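Local coordinates for protein UL37 (Suid herpesvirus 1, PDB 4K70) that serves as an inner tegument protein of the herpesvirus particle, probably helping to control viral trafficking, and binds metal ions, at residues 22-27 against 62-67; 49-54 against 107-112; 116-121 against 445-450. All blocks are in the same frame, centred on the assembly; numbering follows the deposited sequence.

Contact 1: residues 22-27 against 62-67; sequences VVQSRI and TCEAAV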
ATOM      1  N   VAL A  22     -22.274 -28.086  28.024  1.00 63.42           N
ATOM      2  CA  VAL A  22     -21.525 -28.523  26.848  1.00 63.44           C
ATOM      3  C   VAL A  22     -21.701 -27.519  25.701  1.00 62.56           C
ATOM      4  O   VAL A  22     -20.729 -27.111  25.053  1.00 59.71           O
ATOM      5  CB  VAL A  22     -21.934 -29.944  26.394  1.00 64.53           C
ATOM      6  CG1 VAL A  22     -23.433 -30.031  26.188  1.00 66.64           C
ATOM      7  CG2 VAL A  22     -21.194 -30.331  25.127  1.00 61.86           C
ATOM      8  N   VAL A  23     -22.949 -27.113  25.472  1.00 67.24           N
ATOM      9  CA  VAL A  23     -23.273 -26.111  24.462  1.00 58.82           C
ATOM     10  C   VAL A  23     -22.454 -24.834  24.665  1.00 57.68           C
ATOM     11  O   VAL A  23     -22.004 -24.215  23.699  1.00 53.39           O
ATOM     12  CB  VAL A  23     -24.771 -25.761  24.487  1.00 61.76           C
ATOM     13  CG1 VAL A  23     -25.132 -24.908  23.287  1.00 54.84           C
ATOM     14  CG2 VAL A  23     -25.618 -27.029  24.514  1.00 61.10           C
ATOM     15  N   GLN A  24     -22.245 -24.453  25.923  1.00 57.98           N
ATOM     16  CA  GLN A  24     -21.495 -23.237  26.236  1.00 57.45           C
ATOM     17  C   GLN A  24     -20.002 -23.341  25.911  1.00 57.13           C
ATOM     18  O   GLN A  24     -19.422 -22.411  25.347  1.00 57.07           O
ATOM     19  CB  GLN A  24     -21.711 -22.818  27.694  1.00 59.41           C
ATOM     20  CG  GLN A  24     -23.140 -22.382  27.991  1.00 60.55           C
ATOM     21  CD  GLN A  24     -23.306 -21.793  29.378  1.00 65.16           C
ATOM     22  OE1 GLN A  24     -24.390 -21.849  29.961  1.00 68.55           O
ATOM     23  NE2 GLN A  24     -22.233 -21.214  29.909  1.00 68.73           N
ATOM     24  N   SER A  25     -19.384 -24.467  26.261  1.00 57.75           N
ATOM     25  CA  SER A  25     -17.972 -24.697  25.942  1.00 57.18           C
ATOM     26  C   SER A  25     -17.696 -24.613  24.441  1.00 54.06           C
ATOM     27  O   SER A  25     -16.747 -23.964  24.011  1.00 58.83           O
ATOM     28  CB  SER A  25     -17.510 -26.054  26.480  1.00 62.07           C
ATOM     29  OG  SER A  25     -17.173 -25.966  27.854  1.00 64.53           O
ATOM     30  N   ARG A  26     -18.535 -25.279  23.657  1.00 56.95           N
ATOM     31  CA  ARG A  26     -18.430 -25.255  22.205  1.00 57.12           C
ATOM     32  C   ARG A  26     -18.533 -23.843  21.641  1.00 53.47           C
ATOM     33  O   ARG A  26     -17.727 -23.444  20.805  1.00 50.43           O
ATOM     34  CB  ARG A  26     -19.532 -26.117  21.602  1.00 52.75           C
ATOM     35  CG  ARG A  26     -19.530 -27.520  22.125  1.00 56.83           C
ATOM     36  CD  ARG A  26     -18.206 -28.193  21.819  1.00 61.40           C
ATOM     37  NE  ARG A  26     -18.213 -29.594  22.226  1.00 62.84           N
ATOM     38  CZ  ARG A  26     -17.440 -30.091  23.183  1.00 63.77           C
ATOM     39  NH1 ARG A  26     -16.585 -29.300  23.818  1.00 61.40           N
ATOM     40  NH2 ARG A  26     -17.514 -31.378  23.496  1.00 62.57           N
ATOM     41  N   ILE A  27     -19.545 -23.102  22.081  1.00 50.91           N
ATOM     42  CA  ILE A  27     -19.749 -21.736  21.611  1.00 49.93           C
ATOM     43  C   ILE A  27     -18.570 -20.867  22.035  1.00 47.43           C
ATOM     44  O   ILE A  27     -18.054 -20.073  21.246  1.00 47.42           O
ATOM     45  CB  ILE A  27     -21.085 -21.138  22.125  1.00 45.01           C
ATOM     46  CG1 ILE A  27     -22.270 -21.909  21.547  1.00 41.93           C
ATOM     47  CG2 ILE A  27     -21.184 -19.660  21.763  1.00 45.93           C
ATOM     48  CD1 ILE A  27     -23.612 -21.512  22.119  1.00 43.42           C
ATOM     49  N   THR A  62     -29.148 -19.715  27.085  1.00 43.36           N
ATOM     50  CA  THR A  62     -27.911 -19.139  27.590  1.00 46.58           C
ATOM     51  C   THR A  62     -27.504 -17.859  26.867  1.00 50.78           C
ATOM     52  O   THR A  62     -27.912 -17.592  25.728  1.00 47.07           O
ATOM     53  CB  THR A  62     -26.746 -20.126  27.518  1.00 48.36           C
ATOM     54  OG1 THR A  62     -26.454 -20.407  26.145  1.00 53.04           O
ATOM     55  CG2 THR A  62     -27.095 -21.416  28.245  1.00 52.04           C
ATOM     56  N   CYS A  63     -26.683 -17.083  27.563  1.00 45.44           N
ATOM     57  CA  CYS A  63     -26.203 -15.793  27.106  1.00 48.71           C
ATOM     58  C   CYS A  63     -25.222 -15.968  25.946  1.00 45.48           C
ATOM     59  O   CYS A  63     -25.238 -15.195  24.988  1.00 42.78           O
ATOM     60  CB  CYS A  63     -25.535 -15.077  28.282  1.00 47.56           C
ATOM     61  SG  CYS A  63     -24.768 -13.514  27.888  1.00 58.37           S
ATOM     62  N   GLU A  64     -24.374 -16.989  26.048  1.00 46.36           N
ATOM     63  CA  GLU A  64     -23.453 -17.363  24.977  1.00 42.12           C
ATOM     64  C   GLU A  64     -24.201 -17.650  23.676  1.00 41.19           C
ATOM     65  O   GLU A  64     -23.826 -17.155  22.612  1.00 38.51           O
ATOM     66  CB  GLU A  64     -22.625 -18.589  25.380  1.00 43.77           C
ATOM     67  CG  GLU A  64     -21.596 -18.323  26.480  1.00 50.11           C
ATOM     68  CD  GLU A  64     -22.233 -17.935  27.811  1.00 50.33           C
ATOM     69  OE1 GLU A  64     -23.401 -18.308  28.039  1.00 51.02           O
ATOM     70  OE2 GLU A  64     -21.571 -17.255  28.624  1.00 46.59           O
ATOM     71  N   ALA A  65     -25.263 -18.443  23.770  1.00 34.46           N
ATOM     72  CA  ALA A  65     -26.087 -18.779  22.611  1.00 39.63           C
ATOM     73  C   ALA A  65     -26.760 -17.553  22.008  1.00 38.47           C
ATOM     74  O   ALA A  65     -26.900 -17.449  20.788  1.00 35.72           O
ATOM     75  CB  ALA A  65     -27.143 -19.821  22.982  1.00 40.53           C
ATOM     76  N   ALA A  66     -27.188 -16.636  22.870  1.00 36.68           N
ATOM     77  CA  ALA A  66     -27.863 -15.429  22.419  1.00 37.32           C
ATOM     78  C   ALA A  66     -26.889 -14.590  21.603  1.00 35.13           C
ATOM     79  O   ALA A  66     -27.200 -14.158  20.488  1.00 35.49           O
ATOM     80  CB  ALA A  66     -28.371 -14.638  23.611  1.00 37.33           C
ATOM     81  N   VAL A  67     -25.713 -14.368  22.181  1.00 33.26           N
ATOM     82  CA  VAL A  67     -24.642 -13.596  21.551  1.00 37.09           C
ATOM     83  C   VAL A  67     -24.200 -14.208  20.226  1.00 34.06           C
ATOM     84  O   VAL A  67     -24.085 -13.509  19.207  1.00 31.87           O
ATOM     85  CB  VAL A  67     -23.421 -13.481  22.489  1.00 38.43           C
ATOM     86  CG1 VAL A  67     -22.204 -12.929  21.742  1.00 37.99           C
ATOM     87  CG2 VAL A  67     -23.762 -12.610  23.690  1.00 40.63           C
TER
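Thr62 OG1 is gripped by two hydrogen bonds: a weak one from Ala65 N, 3.3 Å away, and one shared with the hydroxyl of Thr60. The first is an N-cap bond. Thr62 precedes helix 63-78, and its OG1 is tucked between the backbone N and the carbonyl carbon (chi1 66°), from where it meets an N-H of the first turn. The same rotation leaves CG2 pointing at helix 20-32, where Thr62 CG2 meets Gln24 OE1 at 3.2 Å. The extended Gln24 side chain lays its amide over the carboxylate of Glu64, the two planes stacked and only 5° apart. Gln24 NE2 stands 3.6 Å from Glu64 OE1, a packing contact rather than a hydrogen bond, while Glu64 OE2 accepts from Ala465 N. One turn on, Ile27 reaches across with both branches: CG2 touches Glu64 O and CB, and Ile27 CD1 lies 3.7 Å from Ala65 CA. The axes of the two helical segments cross at 43° and 9.4 Å. With no hydrogen bond between the segments, helix 20-32 is held against the start of helix 63-78 by stacking and apolar packing, and Thr62 OG1 and Glu64 OE2 find their hydrogen bonds away from helix 20-32.

Contact 2: residues 49-54 against 107-112; sequences ALRLAC and LTEAGL. With NA (sodium ion), chain L.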
ATOM      1  N   ALA A  49     -25.491 -23.100  10.368  1.00 27.75           N
ATOM      2  CA  ALA A  49     -24.848 -22.491  11.524  1.00 29.06           C
ATOM      3  C   ALA A  49     -25.831 -21.586  12.271  1.00 27.41           C
ATOM      4  O   ALA A  49     -25.954 -21.666  13.488  1.00 28.53           O
ATOM      5  CB  ALA A  49     -23.593 -21.719  11.123  1.00 27.53           C
ATOM      6  N   LEU A  50     -26.544 -20.739  11.541  1.00 28.85           N
ATOM      7  CA  LEU A  50     -27.484 -19.828  12.180  1.00 27.94           C
ATOM      8  C   LEU A  50     -28.604 -20.599  12.883  1.00 32.48           C
ATOM      9  O   LEU A  50     -28.982 -20.275  14.009  1.00 31.61           O
ATOM     10  CB  LEU A  50     -28.086 -18.863  11.159  1.00 26.74           C
ATOM     11  CG  LEU A  50     -29.077 -17.918  11.827  1.00 30.17           C
ATOM     12  CD1 LEU A  50     -28.319 -16.883  12.681  1.00 25.78           C
ATOM     13  CD2 LEU A  50     -29.983 -17.262  10.797  1.00 36.59           C
ATOM     14  N   ARG A  51     -29.132 -21.611  12.203  1.00 28.23           N
ATOM     15  CA  ARG A  51     -30.197 -22.446  12.753  1.00 33.51           C
ATOM     16  C   ARG A  51     -29.759 -23.159  14.024  1.00 32.24           C
ATOM     17  O   ARG A  51     -30.512 -23.234  14.986  1.00 37.14           O
ATOM     18  CB  ARG A  51     -30.664 -23.462  11.710  1.00 33.93           C
ATOM     19  CG  ARG A  51     -31.686 -22.912  10.758  1.00 37.76           C
ATOM     20  CD  ARG A  51     -33.048 -22.894  11.415  1.00 42.84           C
ATOM     21  NE  ARG A  51     -34.023 -22.124  10.652  1.00 42.85           N
ATOM     22  CZ  ARG A  51     -35.248 -21.860  11.089  1.00 43.06           C
ATOM     23  NH1 ARG A  51     -35.626 -22.314  12.277  1.00 47.00           N
ATOM     24  NH2 ARG A  51     -36.092 -21.148  10.348  1.00 43.87           N
ATOM     25  N   LEU A  52     -28.537 -23.672  14.027  1.00 31.71           N
ATOM     26  CA  LEU A  52     -27.989 -24.361  15.190  1.00 35.63           C
ATOM     27  C   LEU A  52     -27.734 -23.421  16.369  1.00 37.47           C
ATOM     28  O   LEU A  52     -27.873 -23.802  17.540  1.00 35.86           O
ATOM     29  CB  LEU A  52     -26.687 -25.074  14.807  1.00 34.82           C
ATOM     30  CG  LEU A  52     -26.837 -26.328  13.950  1.00 36.24           C
ATOM     31  CD1 LEU A  52     -25.499 -26.693  13.347  1.00 37.60           C
ATOM     32  CD2 LEU A  52     -27.363 -27.465  14.801  1.00 40.97           C
ATOM     33  N   ALA A  53     -27.342 -22.190  16.068  1.00 33.83           N
ATOM     34  CA  ALA A  53     -27.140 -21.218  17.130  1.00 34.69           C
ATOM     35  C   ALA A  53     -28.492 -20.797  17.700  1.00 33.59           C
ATOM     36  O   ALA A  53     -28.671 -20.736  18.914  1.00 34.34           O
ATOM     37  CB  ALA A  53     -26.357 -20.020  16.624  1.00 29.90           C
ATOM     38  N   CYS A  54     -29.446 -20.516  16.819  1.00 32.21           N
ATOM     39  CA  CYS A  54     -30.786 -20.144  17.247  1.00 34.98           C
ATOM     40  C   CYS A  54     -31.422 -21.252  18.069  1.00 39.61           C
ATOM     41  O   CYS A  54     -32.079 -20.987  19.071  1.00 39.54           O
ATOM     42  CB  CYS A  54     -31.666 -19.799  16.046  1.00 37.62           C
ATOM     43  SG  CYS A  54     -31.293 -18.164  15.378  1.00 34.72           S
ATOM     44  N   LEU A 107     -34.136 -16.159  13.723  1.00 34.37           N
ATOM     45  CA  LEU A 107     -33.874 -15.291  14.858  1.00 33.89           C
ATOM     46  C   LEU A 107     -35.178 -14.849  15.531  1.00 32.26           C
ATOM     47  O   LEU A 107     -35.270 -14.816  16.754  1.00 37.46           O
ATOM     48  CB  LEU A 107     -33.042 -14.073  14.429  1.00 34.09           C
ATOM     49  CG  LEU A 107     -31.571 -14.367  14.104  1.00 31.36           C
ATOM     50  CD1 LEU A 107     -30.924 -13.201  13.351  1.00 28.43           C
ATOM     51  CD2 LEU A 107     -30.783 -14.698  15.367  1.00 29.94           C
ATOM     52  N   THR A 108     -36.182 -14.521  14.724  1.00 30.76           N
ATOM     53  CA  THR A 108     -37.469 -14.052  15.239  1.00 37.31           C
ATOM     54  C   THR A 108     -38.167 -15.142  16.049  1.00 37.68           C
ATOM     55  O   THR A 108     -38.595 -14.918  17.185  1.00 36.09           O
ATOM     56  CB  THR A 108     -38.402 -13.590  14.100  1.00 33.57           C
ATOM     57  OG1 THR A 108     -37.798 -12.499  13.399  1.00 36.69           O
ATOM     58  CG2 THR A 108     -39.751 -13.121  14.663  1.00 44.19           C
ATOM     59  N   GLU A 109     -38.259 -16.321  15.450  1.00 34.24           N
ATOM     60  CA  GLU A 109     -38.866 -17.492  16.069  1.00 40.04           C
ATOM     61  C   GLU A 109     -38.153 -17.874  17.366  1.00 40.02           C
ATOM     62  O   GLU A 109     -38.785 -18.316  18.324  1.00 40.99           O
ATOM     63  CB  GLU A 109     -38.857 -18.654  15.070  1.00 41.05           C
ATOM     64  CG  GLU A 109     -39.113 -20.014  15.672  1.00 46.91           C
ATOM     65  CD  GLU A 109     -38.974 -21.133  14.657  1.00 48.12           C
ATOM     66  OE1 GLU A 109     -37.843 -21.364  14.169  1.00 46.34           O
ATOM     67  OE2 GLU A 109     -39.997 -21.780  14.352  1.00 48.84           O
ATOM     68  N   ALA A 110     -36.838 -17.683  17.407  1.00 37.19           N
ATOM     69  CA  ALA A 110     -36.086 -17.911  18.638  1.00 36.46           C
ATOM     70  C   ALA A 110     -36.261 -16.736  19.598  1.00 35.68           C
ATOM     71  O   ALA A 110     -35.762 -16.763  20.725  1.00 33.84           O
ATOM     72  CB  ALA A 110     -34.608 -18.131  18.337  1.00 36.00           C
ATOM     73  N   GLY A 111     -36.972 -15.704  19.149  1.00 37.68           N
ATOM     74  CA  GLY A 111     -37.185 -14.511  19.962  1.00 36.97           C
ATOM     75  C   GLY A 111     -35.920 -13.691  20.183  1.00 38.40           C
ATOM     76  O   GLY A 111     -35.696 -13.155  21.268  1.00 37.99           O
ATOM     77  N   LEU A 112     -35.080 -13.600  19.152  1.00 37.41           N
ATOM     78  CA  LEU A 112     -33.852 -12.810  19.234  1.00 32.89           C
ATOM     79  C   LEU A 112     -33.879 -11.717  18.177  1.00 32.63           C
ATOM     80  O   LEU A 112     -34.779 -11.672  17.348  1.00 39.49           O
ATOM     81  CB  LEU A 112     -32.618 -13.692  19.025  1.00 34.72           C
ATOM     82  CG  LEU A 112     -32.261 -14.762  20.058  1.00 37.50           C
ATOM     83  CD1 LEU A 112     -31.145 -15.649  19.532  1.00 33.24           C
ATOM     84  CD2 LEU A 112     -31.860 -14.151  21.388  1.00 35.70           C
TER
HETATM   85 NA    NA L1012     -42.318 -21.369  14.425  1.00 53.03          NA
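A Schellman motif closes helix 101-109 where it meets the flank of helix 39-60, within the all-helical N-terminal half of UL37. Gly111 leaves helical geometry with positive phi (69°), and two backbone bonds run back into the last turn, Gly111 N to Thr108 O and Leu112 N to Leu107 O, the latter 2.7 Å long. The turn brings Ala110 and Leu112 round toward helix 39-60, where Leu112 packs on Tyr57 and on Ala69 and Glu70 of helix 63-78.

Apolar contacts make up the buried side. Cys54, its SG anti to the carbonyl carbon, points toward the helix end, and Cys54 SG touches the CD2 branch of Leu107 at 3.5 Å. Leu107 CD2 also meets the tip of Leu50 through CD1, 4.2 Å away, so a single methyl bridges two residues one helical turn apart. Nearer the backbone, Cys54 CB and Ala110 CB pack at 4.1 Å, the methyl of Ala110 lying close to Cys54 O as well.

The exposed side is charged. Arg51 starts away from the helix end, but its bend at chi2 (-79°) carries the guanidinium back to it. Arg51 NH1 donates to Glu109 OE1 at 3.1 Å in a salt bridge, while Arg51 NH2 is paired with Asp102 of the same helix 101-109. The planes of the guanidinium and the Glu109 carboxylate are 81° apart, and one N-H meets OE1 nearly along its C-O axis. The other carboxylate oxygen, Glu109 OE2, binds a sodium ion at 2.4 Å.

Contact 3: residues 116-121 against 445-450; sequences AEFGPD and AALLRE. With NA (sodium ion), chain I.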
ATOM      1  N   ALA A 116     -28.573  -6.578  15.920  1.00 30.62           N
ATOM      2  CA  ALA A 116     -27.329  -6.372  16.663  1.00 29.84           C
ATOM      3  C   ALA A 116     -26.268  -5.686  15.792  1.00 29.82           C
ATOM      4  O   ALA A 116     -26.346  -5.728  14.562  1.00 27.09           O
ATOM      5  CB  ALA A 116     -26.801  -7.687  17.209  1.00 30.15           C
ATOM      6  N   GLU A 117     -25.293  -5.044  16.438  1.00 28.41           N
ATOM      7  CA  GLU A 117     -24.252  -4.307  15.728  1.00 30.39           C
ATOM      8  C   GLU A 117     -23.386  -5.232  14.871  1.00 29.52           C
ATOM      9  O   GLU A 117     -22.810  -4.796  13.882  1.00 30.81           O
ATOM     10  CB  GLU A 117     -23.415  -3.450  16.695  1.00 29.81           C
ATOM     11  CG  GLU A 117     -24.243  -2.333  17.339  1.00 33.01           C
ATOM     12  CD  GLU A 117     -23.433  -1.392  18.227  1.00 36.96           C
ATOM     13  OE1 GLU A 117     -22.419  -0.842  17.761  1.00 34.86           O
ATOM     14  OE2 GLU A 117     -23.819  -1.189  19.397  1.00 42.09           O
ATOM     15  N   PHE A 118     -23.343  -6.513  15.227  1.00 30.32           N
ATOM     16  CA  PHE A 118     -22.707  -7.523  14.371  1.00 28.01           C
ATOM     17  C   PHE A 118     -23.693  -8.540  13.791  1.00 27.44           C
ATOM     18  O   PHE A 118     -23.307  -9.644  13.377  1.00 27.88           O
ATOM     19  CB  PHE A 118     -21.560  -8.206  15.107  1.00 24.63           C
ATOM     20  CG  PHE A 118     -20.381  -7.299  15.329  1.00 28.01           C
ATOM     21  CD1 PHE A 118     -19.457  -7.083  14.317  1.00 26.35           C
ATOM     22  CD2 PHE A 118     -20.215  -6.640  16.538  1.00 24.50           C
ATOM     23  CE1 PHE A 118     -18.367  -6.228  14.514  1.00 26.57           C
ATOM     24  CE2 PHE A 118     -19.137  -5.793  16.745  1.00 26.93           C
ATOM     25  CZ  PHE A 118     -18.211  -5.587  15.734  1.00 24.33           C
ATOM     26  N   GLY A 119     -24.956  -8.128  13.732  1.00 28.50           N
ATOM     27  CA  GLY A 119     -26.035  -8.936  13.201  1.00 25.95           C
ATOM     28  C   GLY A 119     -26.128  -8.858  11.688  1.00 29.44           C
ATOM     29  O   GLY A 119     -25.337  -8.164  11.042  1.00 25.03           O
ATOM     30  N   PRO A 120     -27.086  -9.593  11.110  1.00 24.56           N
ATOM     31  CA  PRO A 120     -27.256  -9.717   9.661  1.00 25.01           C
ATOM     32  C   PRO A 120     -27.687  -8.420   9.003  1.00 27.22           C
ATOM     33  O   PRO A 120     -27.174  -8.107   7.937  1.00 26.16           O
ATOM     34  CB  PRO A 120     -28.349 -10.798   9.517  1.00 27.66           C
ATOM     35  CG  PRO A 120     -29.033 -10.846  10.861  1.00 30.57           C
ATOM     36  CD  PRO A 120     -27.946 -10.534  11.850  1.00 30.29           C
ATOM     37  N   ASP A 121     -28.610  -7.681   9.614  1.00 26.12           N
ATOM     38  CA  ASP A 121     -29.051  -6.399   9.069  1.00 27.16           C
ATOM     39  C   ASP A 121     -27.880  -5.422   8.984  1.00 27.19           C
ATOM     40  O   ASP A 121     -27.697  -4.736   7.986  1.00 28.57           O
ATOM     41  CB  ASP A 121     -30.122  -5.758   9.967  1.00 31.64           C
ATOM     42  CG  ASP A 121     -31.388  -6.606  10.099  1.00 38.52           C
ATOM     43  OD1 ASP A 121     -31.568  -7.572   9.316  1.00 35.87           O
ATOM     44  OD2 ASP A 121     -32.212  -6.284  10.992  1.00 41.42           O
ATOM     45  N   ALA A 445     -15.765  -2.238  21.637  1.00 36.73           N
ATOM     46  CA  ALA A 445     -16.849  -1.554  22.350  1.00 35.77           C
ATOM     47  C   ALA A 445     -18.223  -1.956  21.804  1.00 35.12           C
ATOM     48  O   ALA A 445     -19.161  -2.174  22.568  1.00 35.82           O
ATOM     49  CB  ALA A 445     -16.673  -0.055  22.275  1.00 37.74           C
ATOM     50  N   ALA A 446     -18.333  -2.052  20.483  1.00 32.00           N
ATOM     51  CA  ALA A 446     -19.577  -2.462  19.841  1.00 35.12           C
ATOM     52  C   ALA A 446     -19.971  -3.895  20.206  1.00 32.31           C
ATOM     53  O   ALA A 446     -21.130  -4.157  20.527  1.00 33.49           O
ATOM     54  CB  ALA A 446     -19.478  -2.303  18.336  1.00 30.76           C
ATOM     55  N   LEU A 447     -19.010  -4.815  20.153  1.00 32.45           N
ATOM     56  CA  LEU A 447     -19.266  -6.214  20.496  1.00 31.79           C
ATOM     57  C   LEU A 447     -19.692  -6.367  21.954  1.00 37.63           C
ATOM     58  O   LEU A 447     -20.627  -7.103  22.258  1.00 33.96           O
ATOM     59  CB  LEU A 447     -18.042  -7.085  20.214  1.00 31.10           C
ATOM     60  CG  LEU A 447     -18.193  -8.604  20.383  1.00 33.52           C
ATOM     61  CD1 LEU A 447     -19.453  -9.118  19.719  1.00 28.72           C
ATOM     62  CD2 LEU A 447     -16.982  -9.332  19.830  1.00 32.57           C
ATOM     63  N   LEU A 448     -19.016  -5.659  22.853  1.00 38.00           N
ATOM     64  CA  LEU A 448     -19.334  -5.749  24.276  1.00 36.59           C
ATOM     65  C   LEU A 448     -20.695  -5.149  24.631  1.00 36.95           C
ATOM     66  O   LEU A 448     -21.311  -5.555  25.617  1.00 37.51           O
ATOM     67  CB  LEU A 448     -18.235  -5.102  25.116  1.00 40.34           C
ATOM     68  CG  LEU A 448     -16.929  -5.886  25.185  1.00 43.25           C
ATOM     69  CD1 LEU A 448     -15.930  -5.160  26.077  1.00 43.81           C
ATOM     70  CD2 LEU A 448     -17.197  -7.301  25.689  1.00 39.90           C
ATOM     71  N   ARG A 449     -21.159  -4.180  23.845  1.00 34.71           N
ATOM     72  CA  ARG A 449     -22.508  -3.652  24.023  1.00 36.53           C
ATOM     73  C   ARG A 449     -23.538  -4.745  23.738  1.00 40.43           C
ATOM     74  O   ARG A 449     -24.569  -4.837  24.403  1.00 34.11           O
ATOM     75  CB  ARG A 449     -22.763  -2.444  23.115  1.00 38.38           C
ATOM     76  CG  ARG A 449     -22.006  -1.159  23.520  1.00 36.84           C
ATOM     77  CD  ARG A 449     -22.589   0.059  22.811  1.00 32.74           C
ATOM     78  NE  ARG A 449     -22.354   0.041  21.364  1.00 34.05           N
ATOM     79  CZ  ARG A 449     -21.276   0.556  20.780  1.00 34.87           C
ATOM     80  NH1 ARG A 449     -20.329   1.121  21.516  1.00 35.62           N
ATOM     81  NH2 ARG A 449     -21.139   0.508  19.464  1.00 34.77           N
ATOM     82  N   GLU A 450     -23.258  -5.581  22.744  1.00 37.52           N
ATOM     83  CA  GLU A 450     -24.169  -6.674  22.428  1.00 35.41           C
ATOM     84  C   GLU A 450     -24.079  -7.761  23.492  1.00 39.04           C
ATOM     85  O   GLU A 450     -25.090  -8.378  23.847  1.00 37.79           O
ATOM     86  CB  GLU A 450     -23.893  -7.241  21.032  1.00 35.03           C
ATOM     87  CG  GLU A 450     -24.079  -6.224  19.924  1.00 33.49           C
ATOM     88  CD  GLU A 450     -25.451  -5.565  19.954  1.00 40.13           C
ATOM     89  OE1 GLU A 450     -26.300  -5.948  20.797  1.00 41.79           O
ATOM     90  OE2 GLU A 450     -25.686  -4.662  19.120  1.00 39.02           O
TER
HETATM   91 NA    NA I1010     -30.680  -9.532   7.486  1.00 41.38          NA
HETATM   92  O   HOH W   1     -26.446  -1.873  20.511  1.00 47.38           O
HETATM   93  O   HOH W   2     -32.274 -11.555   7.236  1.00 35.71           O
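A type I beta turn from Ala116 to Gly119, leading into helix 120-137, docks on helix 438-458 and so joins parts of the chain more than 300 residues apart. The turn is closed by Gly119 N to Ala116 O, and Gly119 then serves as the N-cap residue of the helix.

Glu117 carries the polar contact. Its extended side chain presents its carboxylate nearly coplanar with the Arg449 guanidinium, the planes 16° apart. The grip is side-on, with two nitrogens: Arg449 NH2 donates to Glu117 OE1 at 2.5 Å and Arg449 NE to Glu117 OE2 at 2.7 Å, each oxygen using its syn lone pair. This bidentate pairing fixes the rotation of the carboxylate.

Glu450, bent at chi2 (-54°), curls back so that Glu450 OE2 accepts from Glu117 N at 2.7 Å, the donor lying above the carboxylate plane. Its OE1 is salt-bridged to Arg113. Glu117 OE2 and Glu450 OE2 are 4.0 Å apart; a water donating to both oxygens, together with the two arginines, probably eases their repulsion.

Phe118 is buried beside the same helix, its CE2 against Ala446 CB and Leu447 CB; its ring also meets that of Trp78, and Leu447 N lies at the ring edge, in the plane, 3.5 Å from Phe118 CE2. At the far end of the segment, a sodium ion is bound by Asp121 OD1 at 2.8 Å, by Asn99 and by a water.

All three contacts lie at one end of the elongated chain. Contacts 1 and 3 are buried, whereas contact 2 is partly buried and has a charged, exposed side. Helix 63-78, which carries one segment of contact 1, also packs against residues of the other two: Ala66 CB touches Leu112 CD2 at 4.2 Å, and Asn71 adjoins the turn at Ala116. Contacts 2 and 3 meet where Leu107 packs on Pro120. Contact 1 has no hydrogen bond between its segments, contact 2 a single one, and contact 3 three, two of them in a bidentate ion pair. Contacts 1 and 2 join helices from the first 112 residues, while contact 3 brings in helix 438-458 from near the end of the modelled chain.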